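Signal recognition particle receptor FtsY (Sulfolobus acidocaldarius, PDB 5L3S) is a signal recognition particle receptor that joins an SRP54-type helical bundle to a nucleotide-binding domain of the P-loop class. Local coordinates at residues E29-L34 with K46-L51; I104-V109 with I218-S223; V121-K126 with N278-I283; Q232-E237 with A263-K268. One frame throughout, in Å; residues are numbered along the deposited sequence.

Contact 1. Residues E29-L34 with K46-L51; sequences ELRFQL and KILEDL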
# COMPACT_ATOMS: atom_id res chain seq x y z
N GLU B 29 13.83 -22.20 -6.01
CA GLU B 29 14.27 -20.89 -6.49
C GLU B 29 13.08 -20.10 -7.05
O GLU B 29 12.96 -18.90 -6.81
CB GLU B 29 15.36 -21.01 -7.56
CG GLU B 29 16.72 -21.40 -7.01
CD GLU B 29 17.76 -21.63 -8.10
OE1 GLU B 29 17.38 -21.65 -9.29
OE2 GLU B 29 18.95 -21.79 -7.76
N LEU B 30 12.21 -20.78 -7.79
CA LEU B 30 11.03 -20.12 -8.35
C LEU B 30 10.06 -19.65 -7.26
O LEU B 30 9.41 -18.62 -7.41
CB LEU B 30 10.32 -21.03 -9.34
CG LEU B 30 11.09 -21.26 -10.65
CD1 LEU B 30 10.42 -22.32 -11.52
CD2 LEU B 30 11.24 -19.94 -11.41
N ARG B 31 9.97 -20.42 -6.18
CA ARG B 31 9.08 -20.07 -5.09
C ARG B 31 9.51 -18.77 -4.45
O ARG B 31 8.68 -17.90 -4.18
CB ARG B 31 9.04 -21.16 -4.02
CG ARG B 31 8.15 -20.77 -2.83
CD ARG B 31 8.33 -21.72 -1.65
NE ARG B 31 8.20 -23.12 -2.05
CZ ARG B 31 7.04 -23.71 -2.35
NH1 ARG B 31 5.90 -23.02 -2.31
NH2 ARG B 31 7.03 -24.99 -2.71
N PHE B 32 10.80 -18.61 -4.23
CA PHE B 32 11.29 -17.39 -3.60
C PHE B 32 11.25 -16.18 -4.54
O PHE B 32 11.08 -15.05 -4.08
CB PHE B 32 12.66 -17.63 -2.97
CG PHE B 32 12.61 -18.59 -1.83
CD1 PHE B 32 11.88 -18.28 -0.69
CD2 PHE B 32 13.24 -19.83 -1.90
CE1 PHE B 32 11.80 -19.17 0.36
CE2 PHE B 32 13.16 -20.71 -0.86
CZ PHE B 32 12.44 -20.39 0.28
N GLN B 33 11.35 -16.42 -5.84
CA GLN B 33 11.20 -15.36 -6.82
C GLN B 33 9.76 -14.84 -6.84
O GLN B 33 9.54 -13.62 -6.83
CB GLN B 33 11.62 -15.86 -8.22
CG GLN B 33 11.58 -14.77 -9.29
CD GLN B 33 12.37 -15.14 -10.54
OE1 GLN B 33 12.94 -16.23 -10.63
NE2 GLN B 33 12.41 -14.23 -11.50
N LEU B 34 8.79 -15.74 -6.87
CA LEU B 34 7.38 -15.34 -6.85
C LEU B 34 7.03 -14.64 -5.53
O LEU B 34 6.34 -13.62 -5.53
CB LEU B 34 6.47 -16.54 -7.07
CG LEU B 34 6.60 -17.24 -8.43
CD1 LEU B 34 5.84 -18.56 -8.47
CD2 LEU B 34 6.14 -16.32 -9.52
N LYS B 46 0.14 -23.08 -4.97
CA LYS B 46 -0.75 -23.77 -5.91
C LYS B 46 -0.17 -23.75 -7.32
O LYS B 46 -0.20 -24.75 -8.02
CB LYS B 46 -2.14 -23.14 -5.92
CG LYS B 46 -2.96 -23.40 -4.67
CD LYS B 46 -4.22 -22.53 -4.67
CE LYS B 46 -5.15 -22.87 -3.51
NZ LYS B 46 -6.21 -21.82 -3.36
N ILE B 47 0.38 -22.61 -7.72
CA ILE B 47 0.95 -22.49 -9.05
C ILE B 47 2.14 -23.44 -9.24
O ILE B 47 2.29 -24.06 -10.30
CB ILE B 47 1.37 -21.03 -9.32
CG1 ILE B 47 0.12 -20.21 -9.67
CG2 ILE B 47 2.37 -20.94 -10.45
CD1 ILE B 47 0.39 -18.74 -9.81
N LEU B 48 2.96 -23.56 -8.21
CA LEU B 48 4.13 -24.43 -8.31
C LEU B 48 3.74 -25.91 -8.22
O LEU B 48 4.42 -26.77 -8.80
CB LEU B 48 5.14 -24.07 -7.22
CG LEU B 48 5.79 -22.70 -7.43
CD1 LEU B 48 6.78 -22.46 -6.33
CD2 LEU B 48 6.46 -22.62 -8.80
N GLU B 49 2.67 -26.20 -7.49
CA GLU B 49 2.14 -27.57 -7.46
C GLU B 49 1.58 -27.92 -8.83
O GLU B 49 1.74 -29.06 -9.28
CB GLU B 49 1.06 -27.73 -6.39
CG GLU B 49 1.59 -27.83 -4.96
CD GLU B 49 2.45 -29.06 -4.75
OE1 GLU B 49 2.02 -30.17 -5.15
OE2 GLU B 49 3.57 -28.93 -4.20
N ASP B 50 0.93 -26.96 -9.47
CA ASP B 50 0.42 -27.14 -10.84
C ASP B 50 1.59 -27.46 -11.76
O ASP B 50 1.53 -28.36 -12.59
CB ASP B 50 -0.28 -25.87 -11.35
CG ASP B 50 -1.66 -25.66 -10.75
OD1 ASP B 50 -2.22 -26.62 -10.15
OD2 ASP B 50 -2.21 -24.54 -10.89
N LEU B 51 2.66 -26.68 -11.60
CA LEU B 51 3.85 -26.78 -12.43
C LEU B 51 4.51 -28.16 -12.30
O LEU B 51 4.77 -28.83 -13.30
CB LEU B 51 4.82 -25.67 -12.03
CG LEU B 51 6.17 -25.62 -12.76
CD1 LEU B 51 5.95 -25.50 -14.28
CD2 LEU B 51 7.04 -24.49 -12.21
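The R31 guanidinium, the flat group of this contact, carries L48 CD1 over the centre of one face, 4.1 Å above the plane. Its rim is polar: NE and NH2 are hydrogen-bonded just beyond the ends of the segments, while the carboxylate of E49 stays at a distance, with OE2 5.5 Å from R31 NH2. The setting is a helical hairpin of the SRP54-type bundle, in which helices 20-36 and 41-55 run antiparallel, their short segments inclined at 150°. R31 reaches the neighbouring helix because its CG is anti to the backbone N (chi1 178°), and a bend at chi3 then turns NE. The root of the chain meets the same methyl more tightly, R31 CB lying 3.5 Å from L48 CD1.

L48 carries most of the contact, its two methyls serving different partners. CD1 belongs to R31, whereas the L48 and L34 side chains slide past each other in opposite directions, L48 CD2 coming within 4.1 Å of L34 CD1; the same CD2 is also close to L30 CB. One turn further along helix 41-55, L51 meets L30 at about a right angle. No hydrogen bond crosses between the segments, so the hairpin is held here by aliphatic contact, with L48 CD1 packed on the aliphatic root of R31 and over one face of its charged guanidinium. V70 of helix 66-85 touches both L30 and L51, and F295 of helix 287-295 also touches L30. At the leucine end the meeting is methyl to methyl, L30 CD1 standing 4.1 Å from L51 CD2.

Contact 2. Residues I104-V109 with I218-S223; sequences IIFFGV and ILILDS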
# COMPACT_ATOMS: atom_id res chain seq x y z
N ILE B 104 -18.45 5.19 -14.91
CA ILE B 104 -17.42 4.38 -14.27
C ILE B 104 -17.26 4.83 -12.82
O ILE B 104 -17.21 6.03 -12.55
CB ILE B 104 -16.07 4.59 -14.98
CG1 ILE B 104 -16.23 4.38 -16.49
CG2 ILE B 104 -14.99 3.66 -14.37
CD1 ILE B 104 -14.94 4.54 -17.27
N ILE B 105 -17.16 3.87 -11.91
CA ILE B 105 -16.92 4.19 -10.50
C ILE B 105 -15.60 3.55 -10.08
O ILE B 105 -15.21 2.50 -10.62
CB ILE B 105 -18.10 3.75 -9.59
CG1 ILE B 105 -17.96 4.32 -8.16
CG2 ILE B 105 -18.24 2.24 -9.60
CD1 ILE B 105 -19.26 4.23 -7.34
N PHE B 106 -14.92 4.22 -9.16
CA PHE B 106 -13.61 3.80 -8.66
C PHE B 106 -13.73 3.66 -7.15
O PHE B 106 -14.26 4.57 -6.48
CB PHE B 106 -12.55 4.86 -8.99
CG PHE B 106 -12.35 5.10 -10.46
CD1 PHE B 106 -13.29 5.82 -11.20
CD2 PHE B 106 -11.23 4.62 -11.12
CE1 PHE B 106 -13.12 6.04 -12.55
CE2 PHE B 106 -11.05 4.83 -12.48
CZ PHE B 106 -11.99 5.54 -13.20
N PHE B 107 -13.29 2.53 -6.59
CA PHE B 107 -13.27 2.39 -5.13
C PHE B 107 -12.08 1.56 -4.66
O PHE B 107 -11.35 0.98 -5.46
CB PHE B 107 -14.61 1.82 -4.60
CG PHE B 107 -15.05 0.52 -5.27
CD1 PHE B 107 -14.55 -0.71 -4.85
CD2 PHE B 107 -16.02 0.54 -6.28
CE1 PHE B 107 -14.97 -1.90 -5.45
CE2 PHE B 107 -16.44 -0.64 -6.88
CZ PHE B 107 -15.91 -1.86 -6.47
N GLY B 108 -11.87 1.52 -3.35
CA GLY B 108 -10.75 0.75 -2.82
C GLY B 108 -10.40 1.31 -1.45
O GLY B 108 -11.03 2.27 -1.00
N VAL B 109 -9.41 0.72 -0.79
CA VAL B 109 -9.09 1.15 0.56
C VAL B 109 -8.37 2.50 0.58
O VAL B 109 -7.94 3.01 -0.46
CB VAL B 109 -8.26 0.08 1.35
CG1 VAL B 109 -8.97 -1.27 1.32
CG2 VAL B 109 -6.86 -0.06 0.80
N ILE B 218 -14.31 -0.22 -11.04
CA ILE B 218 -12.88 -0.45 -10.96
C ILE B 218 -12.39 -0.40 -9.52
O ILE B 218 -12.54 0.61 -8.84
CB ILE B 218 -12.08 0.58 -11.78
CG1 ILE B 218 -12.51 0.54 -13.25
CG2 ILE B 218 -10.58 0.30 -11.66
CD1 ILE B 218 -11.79 1.55 -14.12
N LEU B 219 -11.82 -1.51 -9.07
CA LEU B 219 -11.16 -1.56 -7.77
C LEU B 219 -9.74 -1.07 -7.95
O LEU B 219 -9.04 -1.49 -8.88
CB LEU B 219 -11.16 -2.99 -7.24
CG LEU B 219 -10.30 -3.22 -5.98
CD1 LEU B 219 -10.83 -2.44 -4.80
CD2 LEU B 219 -10.17 -4.75 -5.68
N ILE B 220 -9.31 -0.17 -7.07
CA ILE B 220 -7.92 0.26 -7.07
C ILE B 220 -7.12 -0.50 -5.99
O ILE B 220 -7.53 -0.55 -4.84
CB ILE B 220 -7.80 1.78 -6.83
CG1 ILE B 220 -8.66 2.56 -7.84
CG2 ILE B 220 -6.34 2.20 -6.93
CD1 ILE B 220 -8.33 2.21 -9.28
N LEU B 221 -6.02 -1.12 -6.40
CA LEU B 221 -5.10 -1.80 -5.48
C LEU B 221 -3.71 -1.17 -5.58
O LEU B 221 -3.26 -0.79 -6.66
CB LEU B 221 -5.03 -3.32 -5.78
CG LEU B 221 -6.34 -4.11 -5.61
CD1 LEU B 221 -6.23 -5.54 -6.14
CD2 LEU B 221 -6.79 -4.13 -4.13
N ASP B 222 -3.03 -1.07 -4.44
CA ASP B 222 -1.67 -0.56 -4.33
C ASP B 222 -0.68 -1.69 -4.62
O ASP B 222 -0.68 -2.70 -3.91
CB ASP B 222 -1.45 -0.05 -2.89
CG ASP B 222 -0.18 0.77 -2.71
OD1 ASP B 222 0.82 0.51 -3.42
OD2 ASP B 222 -0.19 1.69 -1.86
N SER B 223 0.18 -1.52 -5.62
CA SER B 223 1.13 -2.60 -5.95
C SER B 223 2.22 -2.83 -4.90
O SER B 223 2.90 -3.85 -4.95
CB SER B 223 1.77 -2.39 -7.32
OG SER B 223 2.66 -1.29 -7.30
O HOH W 1 -8.33 -1.42 -2.27
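I218 pairs with F106, and L219 with F107, in parallel register, held by three backbone hydrogen bonds: I218 N to I105 O, F107 N to I218 O, and I220 N to F107 O at 2.8 Å. These are central strands of the parallel core of a P-loop NTPase fold, and strand 102-107 leads directly into what is probably the Walker A loop, beginning with G108.

On one face I218 and F106 lie side by side, pointing the same way, with I218 CD1 3.7 Å from F106 CE2 and also close to I104 CG2. I220 CD1 comes to the edge of the F106 ring, near its plane. On the other face F107 CG takes the crowded position between backbone N and carbonyl carbon (chi1 53°), and L219 crosses the F107 side chain at about a right angle. The carbonyl of I218 lies over one face of the F107 ring, its O offset toward the rim, 4.3 Å above the plane.

At G108 the phi of 157° suits glycine, and L219 CD1 rests 3.8 Å from its CA. Direct pairing is then replaced by a water, which accepts from V109 N and donates to I220 O, each at 2.8 Å.

Contact 3. Residues V121-K126 with N278-I283; sequences VVNMLK and NYDDLI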
# COMPACT_ATOMS: atom_id res chain seq x y z
N VAL B 121 -7.08 8.80 -15.88
CA VAL B 121 -8.10 8.24 -16.76
C VAL B 121 -8.75 9.35 -17.57
O VAL B 121 -8.96 9.21 -18.78
CB VAL B 121 -9.14 7.40 -15.98
CG1 VAL B 121 -10.30 6.98 -16.90
CG2 VAL B 121 -8.49 6.15 -15.38
N VAL B 122 -9.07 10.46 -16.93
CA VAL B 122 -9.52 11.64 -17.69
C VAL B 122 -8.53 12.02 -18.79
O VAL B 122 -8.93 12.26 -19.93
CB VAL B 122 -9.70 12.87 -16.77
CG1 VAL B 122 -9.98 14.13 -17.62
CG2 VAL B 122 -10.83 12.63 -15.79
N ASN B 123 -7.25 12.09 -18.44
CA ASN B 123 -6.23 12.41 -19.44
C ASN B 123 -6.22 11.43 -20.61
O ASN B 123 -6.11 11.83 -21.77
CB ASN B 123 -4.84 12.48 -18.82
CG ASN B 123 -3.80 12.95 -19.80
OD1 ASN B 123 -3.80 14.10 -20.20
ND2 ASN B 123 -2.92 12.04 -20.20
N MET B 124 -6.37 10.15 -20.31
CA MET B 124 -6.35 9.14 -21.36
C MET B 124 -7.59 9.31 -22.23
O MET B 124 -7.51 9.25 -23.46
CB MET B 124 -6.27 7.73 -20.77
CG MET B 124 -6.35 6.61 -21.83
SD MET B 124 -6.37 5.01 -21.02
CE MET B 124 -7.74 5.19 -19.88
N LEU B 125 -8.74 9.55 -21.60
CA LEU B 125 -10.00 9.73 -22.34
C LEU B 125 -9.97 10.96 -23.25
O LEU B 125 -10.45 10.91 -24.40
CB LEU B 125 -11.20 9.78 -21.37
CG LEU B 125 -11.50 8.49 -20.59
CD1 LEU B 125 -12.52 8.70 -19.47
CD2 LEU B 125 -11.97 7.38 -21.52
N LYS B 126 -9.41 12.05 -22.75
CA LYS B 126 -9.24 13.26 -23.56
C LYS B 126 -8.41 13.00 -24.81
O LYS B 126 -8.75 13.49 -25.89
CB LYS B 126 -8.60 14.39 -22.76
CG LYS B 126 -9.49 15.06 -21.75
CD LYS B 126 -9.14 16.53 -21.61
CE LYS B 126 -7.72 16.72 -21.08
NZ LYS B 126 -7.28 18.14 -21.22
N ASN B 278 2.16 11.90 -12.45
CA ASN B 278 1.72 12.78 -13.54
C ASN B 278 0.60 12.12 -14.34
O ASN B 278 0.43 10.91 -14.28
CB ASN B 278 2.87 13.11 -14.49
CG ASN B 278 3.96 13.93 -13.83
OD1 ASN B 278 3.68 14.78 -12.99
ND2 ASN B 278 5.21 13.67 -14.20
N TYR B 279 -0.14 12.92 -15.11
CA TYR B 279 -1.35 12.43 -15.74
C TYR B 279 -1.06 11.34 -16.76
O TYR B 279 -1.85 10.42 -16.93
CB TYR B 279 -2.12 13.57 -16.39
CG TYR B 279 -2.61 14.60 -15.40
CD1 TYR B 279 -2.98 14.24 -14.11
CD2 TYR B 279 -2.67 15.95 -15.74
CE1 TYR B 279 -3.42 15.20 -13.19
CE2 TYR B 279 -3.10 16.90 -14.84
CZ TYR B 279 -3.47 16.52 -13.57
OH TYR B 279 -3.90 17.49 -12.68
N ASP B 280 0.08 11.44 -17.43
CA ASP B 280 0.49 10.46 -18.45
C ASP B 280 0.95 9.13 -17.84
O ASP B 280 1.15 8.14 -18.55
CB ASP B 280 1.62 11.05 -19.30
CG ASP B 280 1.76 10.38 -20.66
OD1 ASP B 280 0.72 9.99 -21.25
OD2 ASP B 280 2.91 10.25 -21.15
N ASP B 281 1.13 9.09 -16.52
CA ASP B 281 1.74 7.91 -15.87
C ASP B 281 0.80 6.72 -15.69
O ASP B 281 0.58 6.24 -14.58
CB ASP B 281 2.42 8.30 -14.56
CG ASP B 281 3.56 9.28 -14.77
OD1 ASP B 281 4.05 9.36 -15.91
OD2 ASP B 281 3.96 9.97 -13.82
N LEU B 282 0.25 6.24 -16.80
CA LEU B 282 -0.71 5.16 -16.78
C LEU B 282 -0.42 4.31 -18.02
O LEU B 282 -0.34 4.83 -19.12
CB LEU B 282 -2.13 5.73 -16.87
CG LEU B 282 -3.31 4.77 -16.65
CD1 LEU B 282 -3.44 4.38 -15.21
CD2 LEU B 282 -4.62 5.35 -17.18
N ILE B 283 -0.24 3.01 -17.84
CA ILE B 283 -0.02 2.12 -18.97
C ILE B 283 -1.03 0.97 -18.98
O ILE B 283 -1.49 0.55 -17.93
CB ILE B 283 1.42 1.57 -19.02
CG1 ILE B 283 1.77 0.88 -17.70
CG2 ILE B 283 2.43 2.69 -19.31
CD1 ILE B 283 3.12 0.13 -17.74
O HOH W 2 -3.36 8.95 -18.71
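N123 and Y279 meet at their roots, CB to CB at 3.8 Å, where helix 114-127 passes the turn ahead of strand 282-284. With its CG anti to the backbone N (chi1 -174°), N123 lays its amide carbon beside Y279 CB as well; the two side chains cross at about a right angle, and the amide and ring planes are 33° apart. The tyrosine ring itself leads away from the helix segment, toward helix 144-155, where OH is hydrogen-bonded to H151 ND1. The polar end of N123 makes no direct bond across the contact. A water does the joining instead, donating to Y279 O at 2.8 Å and accepting a weak bond from N123 ND2 at 3.5 Å.

The second patch is apolar. M124 is extended through chi2 and bent only at chi3 (54°), which brings CE to 4.1 Å from L282 CD2; the two side chains cross at about a right angle. The same leucine methyl lies 4.3 Å from V121 CG2, so one branch of L282 meets two residues of the helix. Y272 of strand 270-274 touches both M124 and L282.

The turn that presents these groups is braced internally. N278 to D281 forms a type I beta turn, and D281 OD2 receives N278 N at 3.0 Å, the donor approaching from above the carboxylate plane; D281 is in turn the centre of an inverse gamma turn. Such packing joins the helix that follows the P-loop to the antiparallel edge strand of the P-loop NTPase sheet.

Contact 4. Residues Q232-E237 with A263-K268; sequences QARHFE and AYELKK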
# COMPACT_ATOMS: atom_id res chain seq x y z
N GLN B 232 -8.14 -7.75 0.13
CA GLN B 232 -8.99 -6.63 -0.30
C GLN B 232 -9.82 -6.99 -1.54
O GLN B 232 -11.03 -6.76 -1.60
CB GLN B 232 -8.13 -5.39 -0.62
CG GLN B 232 -7.41 -4.76 0.57
CD GLN B 232 -6.36 -3.76 0.14
OE1 GLN B 232 -6.48 -3.13 -0.92
NE2 GLN B 232 -5.32 -3.62 0.95
N ALA B 233 -9.16 -7.55 -2.54
CA ALA B 233 -9.83 -7.95 -3.77
C ALA B 233 -10.93 -8.99 -3.54
O ALA B 233 -11.99 -8.90 -4.15
CB ALA B 233 -8.82 -8.46 -4.77
N ARG B 234 -10.67 -9.98 -2.68
CA ARG B 234 -11.65 -11.04 -2.39
C ARG B 234 -12.90 -10.49 -1.70
O ARG B 234 -14.03 -10.80 -2.08
CB ARG B 234 -11.06 -12.12 -1.48
CG ARG B 234 -10.11 -13.08 -2.13
CD ARG B 234 -9.73 -14.15 -1.12
NE ARG B 234 -8.70 -15.06 -1.60
CZ ARG B 234 -8.92 -16.09 -2.41
NH1 ARG B 234 -10.15 -16.36 -2.84
NH2 ARG B 234 -7.90 -16.86 -2.77
N HIS B 235 -12.66 -9.73 -0.64
CA HIS B 235 -13.73 -9.14 0.16
C HIS B 235 -14.60 -8.21 -0.67
O HIS B 235 -15.82 -8.29 -0.61
CB HIS B 235 -13.16 -8.39 1.36
CG HIS B 235 -12.87 -9.26 2.53
ND1 HIS B 235 -13.80 -9.49 3.53
CD2 HIS B 235 -11.76 -9.95 2.88
CE1 HIS B 235 -13.27 -10.29 4.44
NE2 HIS B 235 -12.03 -10.58 4.07
N PHE B 236 -13.96 -7.32 -1.42
CA PHE B 236 -14.70 -6.36 -2.25
C PHE B 236 -15.50 -7.07 -3.34
O PHE B 236 -16.61 -6.67 -3.68
CB PHE B 236 -13.75 -5.32 -2.87
CG PHE B 236 -13.47 -4.13 -1.98
CD1 PHE B 236 -14.51 -3.42 -1.40
CD2 PHE B 236 -12.17 -3.72 -1.76
CE1 PHE B 236 -14.24 -2.31 -0.59
CE2 PHE B 236 -11.90 -2.61 -0.95
CZ PHE B 236 -12.93 -1.91 -0.37
N GLU B 237 -14.94 -8.14 -3.89
CA GLU B 237 -15.67 -8.89 -4.90
C GLU B 237 -16.92 -9.52 -4.29
O GLU B 237 -17.99 -9.51 -4.90
CB GLU B 237 -14.78 -9.95 -5.58
CG GLU B 237 -15.54 -10.96 -6.43
CD GLU B 237 -16.38 -10.32 -7.53
OE1 GLU B 237 -16.06 -9.18 -7.95
OE2 GLU B 237 -17.35 -10.96 -7.98
N ALA B 263 -5.92 -12.92 -11.26
CA ALA B 263 -6.33 -13.76 -12.37
C ALA B 263 -6.51 -15.20 -11.91
O ALA B 263 -7.52 -15.84 -12.22
CB ALA B 263 -5.31 -13.69 -13.49
N TYR B 264 -5.54 -15.71 -11.15
CA TYR B 264 -5.55 -17.11 -10.76
C TYR B 264 -6.69 -17.44 -9.78
O TYR B 264 -7.40 -18.42 -9.96
CB TYR B 264 -4.18 -17.52 -10.17
CG TYR B 264 -4.02 -19.00 -9.93
CD1 TYR B 264 -4.38 -19.57 -8.72
CD2 TYR B 264 -3.50 -19.83 -10.92
CE1 TYR B 264 -4.22 -20.93 -8.50
CE2 TYR B 264 -3.34 -21.17 -10.71
CZ TYR B 264 -3.70 -21.72 -9.51
OH TYR B 264 -3.55 -23.08 -9.31
N GLU B 265 -6.86 -16.61 -8.76
CA GLU B 265 -7.89 -16.83 -7.73
C GLU B 265 -9.28 -16.31 -8.07
O GLU B 265 -10.27 -16.97 -7.78
CB GLU B 265 -7.46 -16.19 -6.41
CG GLU B 265 -6.37 -16.93 -5.70
CD GLU B 265 -6.83 -18.29 -5.26
OE1 GLU B 265 -7.95 -18.38 -4.71
OE2 GLU B 265 -6.08 -19.26 -5.46
N LEU B 266 -9.35 -15.10 -8.63
CA LEU B 266 -10.63 -14.39 -8.73
C LEU B 266 -11.12 -14.20 -10.16
O LEU B 266 -12.21 -13.67 -10.37
CB LEU B 266 -10.52 -13.02 -8.06
CG LEU B 266 -10.09 -13.06 -6.59
CD1 LEU B 266 -9.97 -11.65 -6.02
CD2 LEU B 266 -11.07 -13.89 -5.80
N LYS B 267 -10.31 -14.63 -11.13
CA LYS B 267 -10.58 -14.38 -12.54
C LYS B 267 -10.85 -12.91 -12.82
O LYS B 267 -11.73 -12.58 -13.61
CB LYS B 267 -11.75 -15.25 -13.05
CG LYS B 267 -11.44 -16.74 -13.09
CD LYS B 267 -10.08 -16.95 -13.73
CE LYS B 267 -9.44 -18.26 -13.30
NZ LYS B 267 -7.99 -18.28 -13.65
N LYS B 268 -10.09 -12.03 -12.17
CA LYS B 268 -10.26 -10.59 -12.35
C LYS B 268 -9.06 -10.03 -13.09
O LYS B 268 -7.92 -10.39 -12.80
CB LYS B 268 -10.44 -9.88 -11.00
CG LYS B 268 -11.74 -10.24 -10.30
CD LYS B 268 -12.95 -9.70 -11.08
CE LYS B 268 -14.25 -9.98 -10.33
NZ LYS B 268 -15.46 -9.74 -11.16
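R234 reaches E265 through a chain extended from CG to NE, after a chi1 of -76° that sets CG anti to the carbonyl carbon; the glutamate bends at chi2 (-65°) to meet it. The salt bridge joins R234 NH2 to E265 OE1, which lies at the guanidinium edge near its plane, although the guanidinium and carboxylate planes are 56° apart. The modelled 2.5 Å between R234 NH2 and E265 OE1 is very short, so its exact length is doubtful.

A second salt bridge closes the far end. E237 and K268, each bent at chi2, cross at about a right angle and bring E237 OE1 within 3.3 Å of K268 NZ. The lysine has further partners in Y242, whose carbonyl takes a hydrogen bond from NZ and whose ring forms a cation-pi contact.

Between the two pairs sits L266. Its CD1 comes 3.6 Å from A233 CB, while CD2 lies 3.9 Å from R234 CG. In the alpha/beta GTPase domain, helix 228-239 therefore meets the end of helix 258-266 and the residues after it through an apolar centre flanked by two ion pairs. Chemically, this implies that the ion pairs probably favour this pairing, while the leucine supplies the close nonpolar contact.

How the contacts relate
From the N terminus, contact 1 closes the shortest loop, between helices 20-36 and 41-55 of the bundle. Contact 2 then spans from strand 102-107 to strand 216-222 in the middle of the sheet. Contact 3 opens within that span and closes beyond it, so contacts 2 and 3 cross; they meet where F106 CE2 packs on V121 CG2. Contact 4 follows contact 2 and falls within the span of contact 3, laying its first helix against strand 216-222 through L219 and F236. It also reaches back to contact 1: D50 and Y264 form a probable hydrogen bond, joining bundle to GTPase domain.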